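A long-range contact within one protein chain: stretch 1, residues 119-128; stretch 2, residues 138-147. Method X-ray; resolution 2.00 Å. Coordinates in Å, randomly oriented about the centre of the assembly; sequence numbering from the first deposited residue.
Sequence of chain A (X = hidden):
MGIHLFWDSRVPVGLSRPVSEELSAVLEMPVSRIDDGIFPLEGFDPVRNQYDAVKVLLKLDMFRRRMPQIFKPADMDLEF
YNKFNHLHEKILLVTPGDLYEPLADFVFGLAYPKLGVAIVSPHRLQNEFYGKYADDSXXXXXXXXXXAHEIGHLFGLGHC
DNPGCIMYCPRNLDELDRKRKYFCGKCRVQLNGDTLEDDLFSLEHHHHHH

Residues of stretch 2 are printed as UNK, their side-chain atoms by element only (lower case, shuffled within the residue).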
# COMPACT_ATOMS: atom_id res chain seq x y z
N ILE A 119 0.78 -2.30 2.87
CA ILE A 119 1.08 -3.15 1.73
C ILE A 119 -0.15 -3.31 0.84
O ILE A 119 -1.28 -3.35 1.34
CB ILE A 119 1.57 -4.56 2.21
CG1 ILE A 119 2.12 -5.38 1.04
CG2 ILE A 119 0.45 -5.32 2.89
CD1 ILE A 119 2.90 -6.66 1.51
N VAL A 120 0.07 -3.36 -0.47
CA VAL A 120 -0.99 -3.74 -1.40
C VAL A 120 -0.46 -4.78 -2.38
O VAL A 120 0.70 -4.73 -2.79
CB VAL A 120 -1.57 -2.54 -2.17
CG1 VAL A 120 -0.45 -1.68 -2.76
CG2 VAL A 120 -2.50 -3.04 -3.29
N SER A 121 -1.31 -5.75 -2.73
CA SER A 121 -0.91 -6.78 -3.67
C SER A 121 -1.77 -6.72 -4.91
O SER A 121 -2.99 -6.87 -4.83
CB SER A 121 -1.05 -8.16 -3.05
OG SER A 121 -1.05 -9.13 -4.10
N PRO A 122 -1.15 -6.49 -6.07
CA PRO A 122 -1.95 -6.49 -7.30
C PRO A 122 -2.35 -7.90 -7.74
O PRO A 122 -3.01 -8.03 -8.77
CB PRO A 122 -1.01 -5.87 -8.33
CG PRO A 122 -0.03 -5.07 -7.52
CD PRO A 122 0.18 -5.91 -6.29
N HIS A 123 -1.98 -8.94 -6.98
CA HIS A 123 -2.23 -10.31 -7.44
C HIS A 123 -3.68 -10.57 -7.79
O HIS A 123 -3.97 -11.23 -8.78
CB HIS A 123 -1.76 -11.35 -6.42
CG HIS A 123 -1.73 -12.75 -6.96
ND1 HIS A 123 -2.67 -13.70 -6.63
CD2 HIS A 123 -0.88 -13.34 -7.84
CE1 HIS A 123 -2.39 -14.83 -7.26
NE2 HIS A 123 -1.31 -14.64 -8.00
N ARG A 124 -4.61 -10.06 -6.98
CA ARG A 124 -6.03 -10.21 -7.27
C ARG A 124 -6.68 -8.96 -7.85
O ARG A 124 -7.91 -8.92 -8.02
CB ARG A 124 -6.77 -10.66 -6.01
CG ARG A 124 -6.36 -12.07 -5.58
CD ARG A 124 -7.11 -12.52 -4.35
NE ARG A 124 -6.53 -13.73 -3.78
CZ ARG A 124 -7.20 -14.85 -3.55
NH1 ARG A 124 -8.49 -14.94 -3.85
NH2 ARG A 124 -6.59 -15.88 -3.00
N LEU A 125 -5.86 -7.95 -8.15
CA LEU A 125 -6.34 -6.71 -8.76
C LEU A 125 -6.18 -6.78 -10.28
O LEU A 125 -6.97 -6.18 -11.02
CB LEU A 125 -5.56 -5.51 -8.21
CG LEU A 125 -5.60 -5.37 -6.69
CD1 LEU A 125 -4.90 -4.08 -6.18
CD2 LEU A 125 -7.05 -5.43 -6.20
N GLN A 126 -5.17 -7.51 -10.73
CA GLN A 126 -4.92 -7.71 -12.15
C GLN A 126 -6.07 -8.46 -12.83
O GLN A 126 -6.58 -9.46 -12.32
CB GLN A 126 -3.59 -8.46 -12.34
CG GLN A 126 -3.55 -9.83 -11.66
CD GLN A 126 -2.29 -10.63 -12.00
OE1 GLN A 126 -1.57 -10.30 -12.95
NE2 GLN A 126 -2.04 -11.68 -11.24
N ASN A 127 -6.50 -7.96 -13.99
CA ASN A 127 -7.46 -8.68 -14.82
C ASN A 127 -7.06 -10.16 -15.02
O ASN A 127 -7.90 -11.05 -15.00
CB ASN A 127 -7.57 -8.02 -16.20
CG ASN A 127 -8.71 -7.01 -16.30
OD1 ASN A 127 -9.33 -6.64 -15.31
ND2 ASN A 127 -8.99 -6.56 -17.53
N GLU A 128 -5.77 -10.40 -15.24
CA GLU A 128 -5.30 -11.75 -15.55
C GLU A 128 -5.66 -12.79 -14.48
O GLU A 128 -5.83 -13.96 -14.80
CB GLU A 128 -3.80 -11.77 -15.80
CG GLU A 128 -3.39 -11.00 -17.05
CD GLU A 128 -3.04 -9.55 -16.74
OE1 GLU A 128 -3.69 -8.95 -15.85
OE2 GLU A 128 -2.11 -9.02 -17.37
N UNK A 138 -7.07 -0.18 -15.75
CA UNK A 138 -7.82 -0.79 -14.66
C UNK A 138 -6.90 -1.11 -13.49
O UNK A 138 -7.25 -0.86 -12.35
c UNK A 138 -8.54 -2.06 -15.12
N UNK A 139 -5.72 -1.66 -13.77
CA UNK A 139 -4.84 -2.07 -12.69
C UNK A 139 -4.32 -0.87 -11.90
O UNK A 139 -4.21 -0.94 -10.67
c UNK A 139 -3.63 -4.13 -10.94
c UNK A 139 -1.69 -4.41 -12.56
c UNK A 139 -3.67 -2.92 -13.19
c UNK A 139 -2.78 -3.45 -12.04
N UNK A 140 -3.98 0.22 -12.60
CA UNK A 140 -3.60 1.48 -11.96
C UNK A 140 -4.74 1.98 -11.08
O UNK A 140 -4.55 2.33 -9.90
c UNK A 140 -3.09 3.95 -12.36
c UNK A 140 -3.26 2.56 -13.02
c UNK A 140 -2.00 2.18 -13.81
c UNK A 140 -1.76 3.03 -15.07
N UNK A 141 -5.96 2.01 -11.63
CA UNK A 141 -7.13 2.43 -10.86
C UNK A 141 -7.20 1.68 -9.55
O UNK A 141 -7.41 2.27 -8.49
c UNK A 141 -8.43 2.14 -11.59
c UNK A 141 -8.64 3.02 -12.80
o UNK A 141 -9.47 2.64 -13.65
o UNK A 141 -7.98 4.07 -12.91
N UNK A 142 -7.08 0.36 -9.63
CA UNK A 142 -7.28 -0.49 -8.46
C UNK A 142 -6.18 -0.32 -7.42
O UNK A 142 -6.48 -0.16 -6.23
c UNK A 142 -8.67 -2.20 -9.69
n UNK A 142 -8.95 -5.06 -12.77
n UNK A 142 -9.90 -3.85 -11.04
c UNK A 142 -10.02 -4.55 -12.17
c UNK A 142 -8.63 -3.58 -10.38
c UNK A 142 -7.41 -1.95 -8.89
n UNK A 142 -11.23 -4.73 -12.69
N UNK A 143 -4.93 -0.31 -7.86
CA UNK A 143 -3.81 -0.12 -6.92
C UNK A 143 -3.86 1.23 -6.23
O UNK A 143 -3.52 1.35 -5.06
c UNK A 143 -2.30 -1.59 -8.27
c UNK A 143 -0.96 -1.79 -8.97
c UNK A 143 -2.45 -0.22 -7.61
c UNK A 143 -1.31 0.03 -6.59
N UNK A 144 -4.26 2.27 -6.96
CA UNK A 144 -4.34 3.60 -6.39
C UNK A 144 -5.40 3.63 -5.30
O UNK A 144 -5.18 4.18 -4.22
c UNK A 144 -4.76 4.62 -7.45
c UNK A 144 -3.65 4.80 -8.48
c UNK A 144 -5.14 5.96 -6.78
N UNK A 145 -6.56 3.05 -5.60
CA UNK A 145 -7.69 3.06 -4.69
C UNK A 145 -7.43 2.27 -3.41
O UNK A 145 -7.79 2.70 -2.31
c UNK A 145 -8.90 2.47 -5.40
c UNK A 145 -10.53 2.52 -7.25
n UNK A 145 -12.41 2.52 -8.79
c UNK A 145 -9.52 3.36 -6.47
c UNK A 145 -11.28 3.34 -8.27
N UNK A 146 -6.79 1.11 -3.54
CA UNK A 146 -6.54 0.26 -2.38
C UNK A 146 -5.27 0.72 -1.68
O UNK A 146 -5.15 0.60 -0.46
c UNK A 146 -6.96 -2.33 -0.55
o UNK A 146 -8.11 -1.85 -0.69
o UNK A 146 -6.61 -2.98 0.46
c UNK A 146 -6.46 -1.22 -2.78
c UNK A 146 -5.95 -2.13 -1.67
N UNK A 147 -4.34 1.28 -2.45
CA UNK A 147 -3.16 1.89 -1.87
C UNK A 147 -3.46 3.14 -1.04
O UNK A 147 -2.91 3.31 0.04

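Position 138 opens the helical stretch with a single side-chain carbon; its CB points toward stretch 1 but comes no nearer than 4.7 Å, to Asn 127 OD1. One carbon makes it Ala 138. Position 139 carries four carbons, forked at the second, and one terminal carbon lies against Leu 125 and Pro 122: Leu 139. Its CB points sideways, but the chain end comes nearer, bringing Leu 139 CD1 to 3.6 Å from Leu 125 CB and 4.1 Å from Pro 122 CB. A fork set one carbon out suits an apolar tip reaching the loop.

At position 140 four carbons fork at the first, one arm being two carbons long: Ile 140, which takes no part in this contact. Position 141 has two carbons, the second bearing two oxygens, hence Asp 141, also remote and hydrogen-bonded elsewhere in the structure.

Position 142 shows three carbons, a nitrogen, and a carbon with two further nitrogens, one of them close to Leu 125 and Asn 127: the guanidinium of Arg 142. Arg 142 NH1 donates to Asn 127 OD1 at 3.0 Å, nearly straight at 178° and near the guanidinium plane. Arg 142 NH1 also makes a weak bond, bent to 128°, with Leu 125 O at 2.9 Å. The long side chain brings NH1 alone to both acceptors, while NE and NH2 are engaged elsewhere in the structure.

Position 143 has four carbons forked at the first; its longer arm meets Pro 122 and its shorter Val 120. This is Ile 143, with Ile 143 CD1 3.7 Å from Pro 122 CG and Ile 143 CG2 4.3 Å from Val 120 CG1. Position 144, one carbon carrying two others, is Val 144, apolar in a buried place and pointing away from stretch 1. Position 145, four carbons in a row ending in nitrogen, is Lys 145, its amine bonded elsewhere in the structure.

Position 146 has three carbons, the third with two oxygens, and packs on Val 120: Glu 146. Its methylenes offer Val 120 an apolar surface, Glu 146 CG lying 3.9 Å from Val 120 CG2. Position 147, without side-chain atoms, is Gly 147; an ideal CB on Gly 147 would clash with Ile 143 O, at 2.6 Å. Gly 147 CA lies 6.1 Å from Val 120 CA.

The contact is a helix laid against a strand end and the following loop. Leu 139 and Ile 143, one turn apart, join Val 120, Pro 122 and Leu 125 in an apolar seam, while Arg 142 ties the loop's backbone and Asn 127 to the helix. Together the stretches bury 467 Å².

Stretch 2 138-147: ALIDRIVKEG
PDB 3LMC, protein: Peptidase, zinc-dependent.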